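Local coordinates for glucanase (Klebsiella pneumoniae, PDB 5GY3), which probably catalyses the endohydrolysis of beta-1,4-glucosidic linkages in cellulose, lichenin and cereal beta-D-glucans, as a member of glycoside hydrolase family 8, at residues D81-S86 / G136-N141; H28-G33 / A85-T90; P192-A197 / F216-I221; I154-R159 / P222-W227. All blocks are in the same frame, centred on the assembly; numbering follows the deposited sequence.

Contact 1: D81-S86 / G136-N141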
loop_
_atom_site.group_PDB
_atom_site.type_symbol
_atom_site.label_atom_id
_atom_site.label_comp_id
_atom_site.label_asym_id
_atom_site.label_seq_id
_atom_site.Cartn_x
_atom_site.Cartn_y
_atom_site.Cartn_z
ATOM N N ASP A 81 -6.067 -17.766 -7.354
ATOM C CA ASP A 81 -4.676 -17.511 -6.989
ATOM C C ASP A 81 -4.519 -17.648 -5.480
ATOM O O ASP A 81 -5.098 -16.868 -4.714
ATOM C CB ASP A 81 -4.237 -16.120 -7.453
ATOM C CG ASP A 81 -2.741 -15.876 -7.257
ATOM O OD1 ASP A 81 -2.070 -16.665 -6.556
ATOM O OD2 ASP A 81 -2.224 -14.875 -7.799
ATOM N N LYS A 82 -3.721 -18.623 -5.056
ATOM C CA LYS A 82 -3.549 -18.936 -3.646
ATOM C C LYS A 82 -2.391 -18.178 -3.001
ATOM O O LYS A 82 -2.023 -18.488 -1.864
ATOM C CB LYS A 82 -3.346 -20.443 -3.476
ATOM C CG LYS A 82 -4.476 -21.269 -4.063
ATOM C CD LYS A 82 -5.780 -21.000 -3.323
ATOM C CE LYS A 82 -6.939 -21.774 -3.945
ATOM N NZ LYS A 82 -8.225 -21.422 -3.276
ATOM N N ASN A 83 -1.831 -17.183 -3.681
ATOM C CA ASN A 83 -0.743 -16.402 -3.113
ATOM C C ASN A 83 -1.308 -15.206 -2.355
ATOM O O ASN A 83 -2.459 -14.804 -2.540
ATOM C CB ASN A 83 0.219 -15.930 -4.206
ATOM C CG ASN A 83 1.650 -15.707 -3.696
ATOM O OD1 ASN A 83 2.077 -16.265 -2.674
ATOM N ND2 ASN A 83 2.404 -14.899 -4.432
ATOM N N ASN A 84 -0.478 -14.643 -1.486
ATOM C CA ASN A 84 -0.822 -13.444 -0.742
ATOM C C ASN A 84 -0.210 -12.232 -1.432
ATOM O O ASN A 84 0.594 -12.351 -2.361
ATOM C CB ASN A 84 -0.319 -13.546 0.702
ATOM C CG ASN A 84 1.197 -13.489 0.793
ATOM O OD1 ASN A 84 1.890 -14.382 0.293
ATOM N ND2 ASN A 84 1.724 -12.435 1.423
ATOM N N ALA A 85 -0.604 -11.054 -0.967
ATOM C CA ALA A 85 0.030 -9.806 -1.367
ATOM C C ALA A 85 0.433 -9.114 -0.074
ATOM O O ALA A 85 -0.429 -8.742 0.729
ATOM C CB ALA A 85 -0.901 -8.930 -2.211
ATOM N N SER A 86 1.742 -8.974 0.145
ATOM C CA SER A 86 2.218 -8.600 1.471
ATOM C C SER A 86 1.768 -7.206 1.883
ATOM O O SER A 86 1.639 -6.939 3.087
ATOM C CB SER A 86 3.738 -8.717 1.528
ATOM O OG SER A 86 4.121 -10.041 1.218
ATOM N N GLY A 136 5.090 -11.416 -2.016
ATOM C CA GLY A 136 4.238 -12.547 -1.687
ATOM C C GLY A 136 5.115 -13.724 -1.326
ATOM O O GLY A 136 6.313 -13.737 -1.629
ATOM N N VAL A 137 4.511 -14.708 -0.652
ATOM C CA VAL A 137 5.290 -15.850 -0.169
ATOM C C VAL A 137 5.906 -16.619 -1.333
ATOM O O VAL A 137 7.048 -17.089 -1.248
ATOM C CB VAL A 137 4.425 -16.767 0.717
ATOM C CG1 VAL A 137 5.184 -18.051 1.050
ATOM C CG2 VAL A 137 4.029 -16.054 2.001
ATOM N N LYS A 138 5.177 -16.752 -2.441
ATOM C CA LYS A 138 5.680 -17.482 -3.600
ATOM C C LYS A 138 5.761 -16.578 -4.823
ATOM O O LYS A 138 4.990 -15.627 -4.962
ATOM C CB LYS A 138 4.795 -18.687 -3.954
ATOM C CG LYS A 138 4.814 -19.802 -2.922
ATOM C CD LYS A 138 4.146 -21.069 -3.449
ATOM C CE LYS A 138 3.163 -20.788 -4.576
ATOM N NZ LYS A 138 1.916 -20.119 -4.123
ATOM N N GLY A 139 6.691 -16.904 -5.723
ATOM C CA GLY A 139 6.728 -16.315 -7.042
ATOM C C GLY A 139 7.693 -15.163 -7.220
ATOM O O GLY A 139 7.914 -14.741 -8.367
ATOM N N PHE A 140 8.276 -14.645 -6.138
ATOM C CA PHE A 140 9.133 -13.470 -6.231
ATOM C C PHE A 140 10.571 -13.743 -5.837
ATOM O O PHE A 140 11.408 -12.837 -5.948
ATOM C CB PHE A 140 8.564 -12.336 -5.372
ATOM C CG PHE A 140 7.189 -11.939 -5.783
ATOM C CD1 PHE A 140 7.004 -11.099 -6.876
ATOM C CD2 PHE A 140 6.084 -12.448 -5.126
ATOM C CE1 PHE A 140 5.722 -10.740 -7.289
ATOM C CE2 PHE A 140 4.795 -12.101 -5.529
ATOM C CZ PHE A 140 4.616 -11.255 -6.613
ATOM N N ASN A 141 10.876 -14.952 -5.373
ATOM C CA ASN A 141 12.228 -15.323 -4.989
ATOM C C ASN A 141 12.775 -16.085 -6.183
ATOM O O ASN A 141 12.544 -17.279 -6.356
ATOM C CB ASN A 141 12.261 -16.151 -3.711
ATOM C CG ASN A 141 13.638 -16.168 -3.062
ATOM O OD1 ASN A 141 14.662 -16.253 -3.745
ATOM N ND2 ASN A 141 13.670 -16.076 -1.732
HETATM O O HOH W 1 -0.119 -20.268 -1.827
#

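Contact 2: H28-G33 / A85-T90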
loop_
_atom_site.group_PDB
_atom_site.type_symbol
_atom_site.label_atom_id
_atom_site.label_comp_id
_atom_site.label_asym_id
_atom_site.label_seq_id
_atom_site.Cartn_x
_atom_site.Cartn_y
_atom_site.Cartn_z
ATOM N N HIS A 28 -9.825 -7.370 -3.119
ATOM C CA HIS A 28 -8.465 -7.791 -2.828
ATOM C C HIS A 28 -8.072 -7.298 -1.445
ATOM O O HIS A 28 -8.771 -6.493 -0.826
ATOM C CB HIS A 28 -7.485 -7.301 -3.897
ATOM C CG HIS A 28 -7.782 -5.931 -4.416
ATOM N ND1 HIS A 28 -7.705 -4.802 -3.629
ATOM C CD2 HIS A 28 -8.161 -5.509 -5.647
ATOM C CE1 HIS A 28 -8.018 -3.740 -4.354
ATOM N NE2 HIS A 28 -8.300 -4.142 -5.583
ATOM N N THR A 29 -6.942 -7.808 -0.955
ATOM C CA THR A 29 -6.559 -7.484 0.416
ATOM C C THR A 29 -6.110 -6.036 0.552
ATOM O O THR A 29 -6.291 -5.439 1.619
ATOM C CB THR A 29 -5.490 -8.457 0.913
ATOM O OG1 THR A 29 -4.433 -8.571 -0.049
ATOM C CG2 THR A 29 -6.111 -9.820 1.110
ATOM N N GLU A 30 -5.561 -5.444 -0.511
ATOM C CA GLU A 30 -5.344 -4.001 -0.507
ATOM C C GLU A 30 -6.655 -3.259 -0.262
ATOM O O GLU A 30 -6.722 -2.351 0.572
ATOM C CB GLU A 30 -4.716 -3.551 -1.832
ATOM C CG GLU A 30 -4.789 -2.051 -2.037
ATOM C CD GLU A 30 -4.500 -1.621 -3.463
ATOM O OE1 GLU A 30 -3.375 -1.882 -3.937
ATOM O OE2 GLU A 30 -5.401 -1.030 -4.106
ATOM N N GLY A 31 -7.711 -3.636 -0.988
ATOM C CA GLY A 31 -8.983 -2.945 -0.837
ATOM C C GLY A 31 -9.609 -3.146 0.532
ATOM O O GLY A 31 -10.105 -2.192 1.142
ATOM N N GLN A 32 -9.607 -4.386 1.028
ATOM C CA GLN A 32 -10.113 -4.634 2.378
ATOM C C GLN A 32 -9.298 -3.869 3.414
ATOM O O GLN A 32 -9.862 -3.244 4.317
ATOM C CB GLN A 32 -10.097 -6.128 2.697
ATOM C CG GLN A 32 -10.889 -6.999 1.741
ATOM C CD GLN A 32 -12.323 -6.527 1.551
ATOM O OE1 GLN A 32 -12.698 -6.096 0.460
ATOM N NE2 GLN A 32 -13.136 -6.614 2.611
ATOM N N GLY A 33 -7.966 -3.904 3.297
ATOM C CA GLY A 33 -7.125 -3.229 4.275
ATOM C C GLY A 33 -7.268 -1.719 4.240
ATOM O O GLY A 33 -7.347 -1.071 5.291
ATOM N N ALA A 85 -0.604 -11.054 -0.967
ATOM C CA ALA A 85 0.030 -9.806 -1.367
ATOM C C ALA A 85 0.433 -9.114 -0.074
ATOM O O ALA A 85 -0.429 -8.742 0.729
ATOM C CB ALA A 85 -0.901 -8.930 -2.211
ATOM N N SER A 86 1.742 -8.974 0.145
ATOM C CA SER A 86 2.218 -8.600 1.471
ATOM C C SER A 86 1.768 -7.206 1.883
ATOM O O SER A 86 1.639 -6.939 3.087
ATOM C CB SER A 86 3.738 -8.717 1.528
ATOM O OG SER A 86 4.121 -10.041 1.218
ATOM N N ASP A 87 1.535 -6.299 0.927
ATOM C CA ASP A 87 1.026 -4.997 1.337
ATOM C C ASP A 87 -0.405 -5.113 1.839
ATOM O O ASP A 87 -0.781 -4.430 2.793
ATOM C CB ASP A 87 1.155 -3.951 0.218
ATOM C CG ASP A 87 0.317 -4.253 -1.024
ATOM O OD1 ASP A 87 0.031 -5.436 -1.335
ATOM O OD2 ASP A 87 -0.032 -3.260 -1.723
ATOM N N GLY A 88 -1.211 -5.981 1.225
ATOM C CA GLY A 88 -2.570 -6.169 1.712
ATOM C C GLY A 88 -2.601 -6.754 3.113
ATOM O O GLY A 88 -3.323 -6.261 3.983
ATOM N N ASP A 89 -1.814 -7.818 3.345
ATOM C CA ASP A 89 -1.707 -8.388 4.690
ATOM C C ASP A 89 -1.286 -7.331 5.700
ATOM O O ASP A 89 -1.789 -7.297 6.830
ATOM C CB ASP A 89 -0.674 -9.519 4.746
ATOM C CG ASP A 89 -0.883 -10.609 3.702
ATOM O OD1 ASP A 89 -2.034 -11.017 3.438
ATOM O OD2 ASP A 89 0.144 -11.089 3.178
ATOM N N THR A 90 -0.317 -6.496 5.324
ATOM C CA THR A 90 0.171 -5.451 6.218
ATOM C C THR A 90 -0.929 -4.453 6.551
ATOM O O THR A 90 -1.098 -4.061 7.715
ATOM C CB THR A 90 1.355 -4.735 5.556
ATOM O OG1 THR A 90 2.443 -5.652 5.387
ATOM C CG2 THR A 90 1.806 -3.544 6.372
HETATM O O HOH W 2 -2.858 -10.880 0.768
HETATM O O HOH W 3 -1.246 -3.140 -4.007
#

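Contact 3: P192-A197 / F216-I221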
loop_
_atom_site.group_PDB
_atom_site.type_symbol
_atom_site.label_atom_id
_atom_site.label_comp_id
_atom_site.label_asym_id
_atom_site.label_seq_id
_atom_site.Cartn_x
_atom_site.Cartn_y
_atom_site.Cartn_z
ATOM N N PRO A 192 11.955 5.291 -8.488
ATOM C CA PRO A 192 11.786 3.838 -8.621
ATOM C C PRO A 192 10.563 3.476 -9.459
ATOM O O PRO A 192 9.595 4.229 -9.567
ATOM C CB PRO A 192 11.602 3.384 -7.169
ATOM C CG PRO A 192 10.844 4.526 -6.551
ATOM C CD PRO A 192 11.373 5.794 -7.228
ATOM N N SER A 193 10.626 2.288 -10.052
ATOM C CA SER A 193 9.503 1.723 -10.793
ATOM C C SER A 193 8.567 0.954 -9.855
ATOM O O SER A 193 8.840 0.779 -8.661
ATOM C CB SER A 193 10.018 0.813 -11.907
ATOM O OG SER A 193 10.969 -0.112 -11.401
ATOM N N ASP A 194 7.433 0.513 -10.411
ATOM C CA ASP A 194 6.497 -0.313 -9.645
ATOM C C ASP A 194 7.186 -1.554 -9.085
ATOM O O ASP A 194 6.968 -1.932 -7.926
ATOM C CB ASP A 194 5.320 -0.753 -10.525
ATOM C CG ASP A 194 4.405 0.391 -10.940
ATOM O OD1 ASP A 194 4.292 1.400 -10.217
ATOM O OD2 ASP A 194 3.763 0.250 -12.017
ATOM N N TRP A 195 7.995 -2.212 -9.905
ATOM C CA TRP A 195 8.667 -3.451 -9.542
ATOM C C TRP A 195 10.160 -3.297 -9.768
ATOM O O TRP A 195 10.592 -2.777 -10.799
ATOM C CB TRP A 195 8.125 -4.641 -10.366
ATOM C CG TRP A 195 6.674 -4.859 -10.146
ATOM C CD1 TRP A 195 5.640 -4.291 -10.837
ATOM C CD2 TRP A 195 6.078 -5.719 -9.167
ATOM N NE1 TRP A 195 4.440 -4.736 -10.339
ATOM C CE2 TRP A 195 4.682 -5.614 -9.315
ATOM C CE3 TRP A 195 6.592 -6.555 -8.174
ATOM C CZ2 TRP A 195 3.792 -6.313 -8.499
ATOM C CZ3 TRP A 195 5.708 -7.258 -7.377
ATOM C CH2 TRP A 195 4.325 -7.131 -7.544
ATOM N N VAL A 196 10.943 -3.779 -8.806
ATOM C CA VAL A 196 12.393 -3.622 -8.802
ATOM C C VAL A 196 13.031 -4.977 -8.557
ATOM O O VAL A 196 12.671 -5.669 -7.601
ATOM C CB VAL A 196 12.840 -2.622 -7.717
ATOM C CG1 VAL A 196 14.388 -2.596 -7.589
ATOM C CG2 VAL A 196 12.288 -1.239 -8.020
ATOM N N ALA A 197 13.986 -5.352 -9.408
ATOM C CA ALA A 197 14.746 -6.578 -9.206
ATOM C C ALA A 197 15.989 -6.278 -8.376
ATOM O O ALA A 197 16.813 -5.427 -8.753
ATOM C CB ALA A 197 15.140 -7.197 -10.544
ATOM N N PHE A 216 0.999 3.154 -10.997
ATOM C CA PHE A 216 -0.058 3.106 -9.986
ATOM C C PHE A 216 0.359 2.423 -8.687
ATOM O O PHE A 216 -0.292 2.655 -7.656
ATOM C CB PHE A 216 -1.298 2.408 -10.550
ATOM C CG PHE A 216 -1.896 3.112 -11.725
ATOM C CD1 PHE A 216 -2.613 4.284 -11.549
ATOM C CD2 PHE A 216 -1.729 2.611 -13.008
ATOM C CE1 PHE A 216 -3.175 4.940 -12.632
ATOM C CE2 PHE A 216 -2.283 3.264 -14.103
ATOM C CZ PHE A 216 -3.004 4.430 -13.914
ATOM N N ASP A 217 1.395 1.580 -8.709
ATOM C CA ASP A 217 1.948 1.058 -7.462
ATOM C C ASP A 217 2.893 2.074 -6.829
ATOM O O ASP A 217 2.707 2.482 -5.671
ATOM C CB ASP A 217 2.689 -0.261 -7.700
ATOM C CG ASP A 217 1.768 -1.478 -7.702
ATOM O OD1 ASP A 217 0.548 -1.338 -7.452
ATOM O OD2 ASP A 217 2.283 -2.585 -7.938
ATOM N N ALA A 218 3.885 2.522 -7.602
ATOM C CA ALA A 218 4.987 3.308 -7.050
ATOM C C ALA A 218 4.528 4.638 -6.467
ATOM O O ALA A 218 5.158 5.139 -5.523
ATOM C CB ALA A 218 6.041 3.541 -8.131
ATOM N N ILE A 219 3.440 5.211 -7.000
ATOM C CA ILE A 219 2.950 6.497 -6.511
ATOM C C ILE A 219 2.546 6.427 -5.038
ATOM O O ILE A 219 2.476 7.460 -4.368
ATOM C CB ILE A 219 1.785 6.969 -7.409
ATOM C CG1 ILE A 219 1.445 8.438 -7.135
ATOM C CG2 ILE A 219 0.556 6.097 -7.190
ATOM C CD1 ILE A 219 2.630 9.368 -7.314
ATOM N N ARG A 220 2.305 5.231 -4.493
ATOM C CA ARG A 220 2.022 5.130 -3.065
ATOM C C ARG A 220 3.257 5.362 -2.198
ATOM O O ARG A 220 3.108 5.602 -0.995
ATOM C CB ARG A 220 1.412 3.762 -2.739
ATOM C CG ARG A 220 -0.002 3.638 -3.255
ATOM C CD ARG A 220 -0.683 2.386 -2.738
ATOM N NE ARG A 220 0.112 1.194 -3.025
ATOM C CZ ARG A 220 -0.094 0.381 -4.055
ATOM N NH1 ARG A 220 -1.082 0.638 -4.905
ATOM N NH2 ARG A 220 0.683 -0.689 -4.230
ATOM N N ILE A 221 4.461 5.285 -2.776
ATOM C CA ILE A 221 5.679 5.444 -1.978
ATOM C C ILE A 221 5.743 6.812 -1.310
ATOM O O ILE A 221 5.977 6.876 -0.090
ATOM C CB ILE A 221 6.915 5.135 -2.847
ATOM C CG1 ILE A 221 6.875 3.675 -3.314
ATOM C CG2 ILE A 221 8.244 5.462 -2.116
ATOM C CD1 ILE A 221 7.912 3.319 -4.417
HETATM O O HOH W 4 1.151 0.149 -11.866
#

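Contact 4: I154-R159 / P222-W227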
loop_
_atom_site.group_PDB
_atom_site.type_symbol
_atom_site.label_atom_id
_atom_site.label_comp_id
_atom_site.label_asym_id
_atom_site.label_seq_id
_atom_site.Cartn_x
_atom_site.Cartn_y
_atom_site.Cartn_z
ATOM N N ILE A 154 5.518 -0.433 3.612
ATOM C CA ILE A 154 4.510 0.470 4.214
ATOM C C ILE A 154 5.098 0.970 5.530
ATOM O O ILE A 154 4.772 0.505 6.627
ATOM C CB ILE A 154 3.151 -0.207 4.367
ATOM C CG1 ILE A 154 2.731 -0.787 3.008
ATOM C CG2 ILE A 154 2.115 0.830 4.836
ATOM C CD1 ILE A 154 1.364 -1.452 2.995
ATOM N N PHE A 155 5.962 1.976 5.414
ATOM C CA PHE A 155 6.714 2.478 6.562
ATOM C C PHE A 155 5.853 2.857 7.765
ATOM O O PHE A 155 6.236 2.499 8.890
ATOM C CB PHE A 155 7.577 3.671 6.120
ATOM C CG PHE A 155 8.515 3.341 4.999
ATOM C CD1 PHE A 155 9.587 2.484 5.206
ATOM C CD2 PHE A 155 8.311 3.873 3.736
ATOM C CE1 PHE A 155 10.462 2.168 4.162
ATOM C CE2 PHE A 155 9.177 3.556 2.685
ATOM C CZ PHE A 155 10.254 2.712 2.909
ATOM N N PRO A 156 4.711 3.546 7.631
ATOM C CA PRO A 156 3.963 3.896 8.851
ATOM C C PRO A 156 3.352 2.685 9.545
ATOM O O PRO A 156 3.221 2.682 10.781
ATOM C CB PRO A 156 2.892 4.872 8.339
ATOM C CG PRO A 156 2.706 4.493 6.891
ATOM C CD PRO A 156 4.092 4.133 6.424
ATOM N N ALA A 157 2.975 1.656 8.785
ATOM C CA ALA A 157 2.516 0.416 9.393
ATOM C C ALA A 157 3.644 -0.272 10.149
ATOM O O ALA A 157 3.448 -0.747 11.272
ATOM C CB ALA A 157 1.947 -0.508 8.327
ATOM N N TRP A 158 4.834 -0.350 9.538
ATOM C CA TRP A 158 5.954 -1.020 10.192
ATOM C C TRP A 158 6.315 -0.338 11.508
ATOM O O TRP A 158 6.658 -1.007 12.491
ATOM C CB TRP A 158 7.162 -1.046 9.263
ATOM C CG TRP A 158 6.950 -1.861 8.021
ATOM C CD1 TRP A 158 5.837 -2.579 7.683
ATOM C CD2 TRP A 158 7.884 -2.036 6.950
ATOM N NE1 TRP A 158 6.027 -3.200 6.471
ATOM C CE2 TRP A 158 7.274 -2.876 5.998
ATOM C CE3 TRP A 158 9.185 -1.566 6.711
ATOM C CZ2 TRP A 158 7.919 -3.267 4.821
ATOM C CZ3 TRP A 158 9.826 -1.944 5.538
ATOM C CH2 TRP A 158 9.193 -2.788 4.609
ATOM N N ARG A 159 6.255 0.996 11.542
ATOM C CA ARG A 159 6.549 1.704 12.785
ATOM C C ARG A 159 5.509 1.359 13.847
ATOM O O ARG A 159 5.856 1.107 15.005
ATOM C CB ARG A 159 6.607 3.218 12.532
ATOM C CG ARG A 159 6.895 4.063 13.772
ATOM C CD ARG A 159 6.045 5.316 13.814
ATOM N NE ARG A 159 4.733 5.091 13.149
ATOM C CZ ARG A 159 3.586 4.914 13.784
ATOM N NH1 ARG A 159 3.581 4.944 15.100
ATOM N NH2 ARG A 159 2.480 4.734 13.094
ATOM N N PRO A 222 5.556 7.934 -2.016
ATOM C CA PRO A 222 5.573 9.225 -1.315
ATOM C C PRO A 222 4.427 9.380 -0.338
ATOM O O PRO A 222 4.571 10.082 0.674
ATOM C CB PRO A 222 5.498 10.252 -2.454
ATOM C CG PRO A 222 4.931 9.489 -3.625
ATOM C CD PRO A 222 5.477 8.104 -3.481
ATOM N N LEU A 223 3.286 8.747 -0.606
ATOM C CA LEU A 223 2.229 8.692 0.394
ATOM C C LEU A 223 2.733 8.045 1.678
ATOM O O LEU A 223 2.607 8.619 2.763
ATOM C CB LEU A 223 1.023 7.933 -0.155
ATOM C CG LEU A 223 -0.042 7.493 0.856
ATOM C CD1 LEU A 223 -0.734 8.693 1.528
ATOM C CD2 LEU A 223 -1.067 6.625 0.144
ATOM N N TYR A 224 3.326 6.848 1.579
ATOM C CA TYR A 224 3.757 6.180 2.808
ATOM C C TYR A 224 4.930 6.906 3.462
ATOM O O TYR A 224 5.015 6.962 4.698
ATOM C CB TYR A 224 4.122 4.724 2.521
ATOM C CG TYR A 224 2.968 3.858 2.087
ATOM C CD1 TYR A 224 1.705 3.989 2.656
ATOM C CD2 TYR A 224 3.148 2.888 1.101
ATOM C CE1 TYR A 224 0.646 3.164 2.247
ATOM C CE2 TYR A 224 2.109 2.078 0.690
ATOM C CZ TYR A 224 0.860 2.217 1.261
ATOM O OH TYR A 224 -0.162 1.384 0.839
ATOM N N LEU A 225 5.824 7.493 2.660
ATOM C CA LEU A 225 6.928 8.269 3.220
ATOM C C LEU A 225 6.418 9.484 3.982
ATOM O O LEU A 225 6.864 9.768 5.100
ATOM C CB LEU A 225 7.875 8.725 2.109
ATOM C CG LEU A 225 8.790 7.682 1.469
ATOM C CD1 LEU A 225 9.517 8.305 0.273
ATOM C CD2 LEU A 225 9.787 7.123 2.489
ATOM N N SER A 226 5.525 10.250 3.359
ATOM C CA SER A 226 4.991 11.427 4.024
ATOM C C SER A 226 4.136 11.046 5.231
ATOM O O SER A 226 4.110 11.778 6.226
ATOM C CB SER A 226 4.186 12.257 3.030
ATOM O OG SER A 226 3.744 13.432 3.673
ATOM N N TRP A 227 3.444 9.906 5.162
ATOM C CA TRP A 227 2.653 9.431 6.295
ATOM C C TRP A 227 3.547 9.168 7.503
ATOM O O TRP A 227 3.223 9.552 8.637
ATOM C CB TRP A 227 1.914 8.160 5.866
ATOM C CG TRP A 227 0.703 7.770 6.642
ATOM C CD1 TRP A 227 0.437 8.013 7.968
ATOM C CD2 TRP A 227 -0.430 7.063 6.126
ATOM N NE1 TRP A 227 -0.796 7.491 8.300
ATOM C CE2 TRP A 227 -1.345 6.904 7.188
ATOM C CE3 TRP A 227 -0.759 6.545 4.864
ATOM C CZ2 TRP A 227 -2.567 6.252 7.027
ATOM C CZ3 TRP A 227 -1.974 5.901 4.710
ATOM C CH2 TRP A 227 -2.861 5.758 5.781
#

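Contact 1: D81-S86 / G136-N141
The flat carboxamides of N83 and N84 carry this contact, each turning its oxygen to a backbone N-H of the loop 136-141. N83 meets K138 with both ends of its amide. OD1 accepts from K138 N at 3.1 Å, the donor tilted 23° from the carbonyl plane, while ND2 lies 2.7 Å from K138 O in a bent, weak bond. The group reaches that far because CG stands anti to the backbone N (chi1 -153°). The F140 ring comes up beside the same amide, its CE2 3.8 Å from N83 ND2. N84 is turned the other way about: its CG sits between the backbone N and the carbonyl carbon (chi1 69°), which swings OD1 onto V137 N at 2.8 Å, and its ND2 is held by D89 OD2 on helix 86-103. The V137 side chain crosses that of N84 at about a right angle, bringing CG2 to 3.2 Å from N84 OD1. In the (alpha/alpha)6 barrel expected of family 8, this is a junction between two excursions of the chain: the loop running into helix 86-103, which bears the predicted nucleophile D87, and the loop between strands 130-133 and 145-148. G136 passes so close to N83 and N84 that a beta carbon there would clash. At the outer end a water donates to K82 O and accepts from K138 NZ at 3.1 Å. D81 OD1 accepts from N83 N at 2.9 Å, an Asx turn that pins the backbone just before the two asparagines.

Contact 2: H28-G33 / A85-T90
T29 turns OG1 between its backbone N and carbonyl carbon (chi1 49°), which lays the hydroxyl 3.5 Å from G88 CA on the neighbouring helix. In E30, CG is instead anti to the backbone N (chi1 165°), and this brings its carboxylate across to that of D87, the predicted nucleophile. The first turns of helices 29-41 and 86-103 run nearly parallel here, their short axes 7.7 Å apart at closest and 21° from one another, in keeping with the helical barrel of family 8. That closeness rests on G88: E30 CA and G88 CA are 4.2 Å apart, and a beta carbon on the glycine would run into T29 OG1. No direct hydrogen bond joins the two turns; waters do the work. One water contacts T29 OG1, accepts from A85 N at 2.8 Å and lies 2.8 Å from D89 OD1, to which it can donate; the other oxygen of D89 belongs to N84. A second sits between E30 OE1 and D87 OD2, donating a hydrogen bond to each, 2.6 Å from the latter. E30 OE2 is taken by Y293 OH, and R220 makes long, weak ion pairs with both acids. With OE1 of E30 only 4.2 Å from OD2 of D87, the water between them, more than the weakly paired arginine, probably sets the spacing of the two carboxylates.

Contact 3: P192-A197 / F216-I221
D194 can be followed outward against D217 and A218. Its CB is 3.9 Å from D217 CB, and its CG passes over to meet the same methylene at 3.7 Å. Beyond it, OD1 gathers backbone N-H groups: A218 N at 2.9 Å, on the anti side and 23° out of the carboxylate plane, D217 N in a weak bond at 3.3 Å, and S215 N just before the segment. The other oxygen, OD2, accepts a hydrogen bond from a water 2.6 Å away, which in turn accepts weakly from F216 N. The D194 and D217 carboxylate planes are turned 66° apart, and the D217 oxygens have other partners: OD1 makes a weak salt bridge with R220 NH2, and OD2 bonds to N149 ND2 while lying 3.9 Å from W195 NE1. Further along, the P192 and I221 side chains pass in opposite directions, CG to CD1 3.8 Å. The approach to strand 196-199 is thus fastened to the type I turn D217-R220 that leads into helix 220-228. Several N-H groups converging on one oxygen would be expected to stabilise a negative charge on D194, and the bond to A218 N, with the weak one to D217 N, probably steadies this turn, about 6 Å from the side chain of the predicted nucleophile D87.

Contact 4: I154-R159 / P222-W227
I154 and Y224 face each other where the first turn of helix 155-164 passes helix 220-228, the axes of the two short pieces 8.8 Å apart at closest and 41° apart in direction. This is helix-on-helix packing inside the (alpha/alpha)6 barrel expected of family 8, buried, with no hydrogen bond between the two segments. I154 CG2 sits over one face of the Y224 ring, 3.9 Å from its centroid and 14° off the normal, a CH-pi contact, while CG1 touches CE2 at 3.7 Å. The end of the same isoleucine also rests on D87, so Y224 lies behind a residue that touches the predicted nucleophile. P156 works as a wedge between two side chains of the other helix. Its CG sits over the five-membered ring of W227, 4.2 Å from that centroid, and its CD lies 3.4 Å from Y224 O and 3.9 Å from Y224 CB. W227 presents that face because its CG is anti to the backbone N (chi1 -159°), and its NE1 is bound by D308 beyond the contact. F155, which also touches helix 167-183, runs beside L225 in the same direction, F155 CE2 coming to 3.6 Å from L225 CD2.

Overall arrangement
From the N terminus, residues 28-33 open contact 2, which closes at 85-90 and pairs helix 29-41 with helix 86-103. Before it closes, 81-86 has opened contact 1, sharing A85 and S86 with it, and this second loop ends at 136-141, near the small antiparallel sheet. Contact 4 opens next at 154-159 and shuts at 222-227; nested inside it, contact 3 runs from 192-197 to 216-221, so both end on helix 220-228. The contacts touch one another: F140 of contact 1 packs on W195 of contact 3, R220 makes a long, weak ion pair with E30 of contact 2, and T90 of contact 2 rests on A157 of contact 4. Contact 2 holds D87; contacts 3 and 4 approach it.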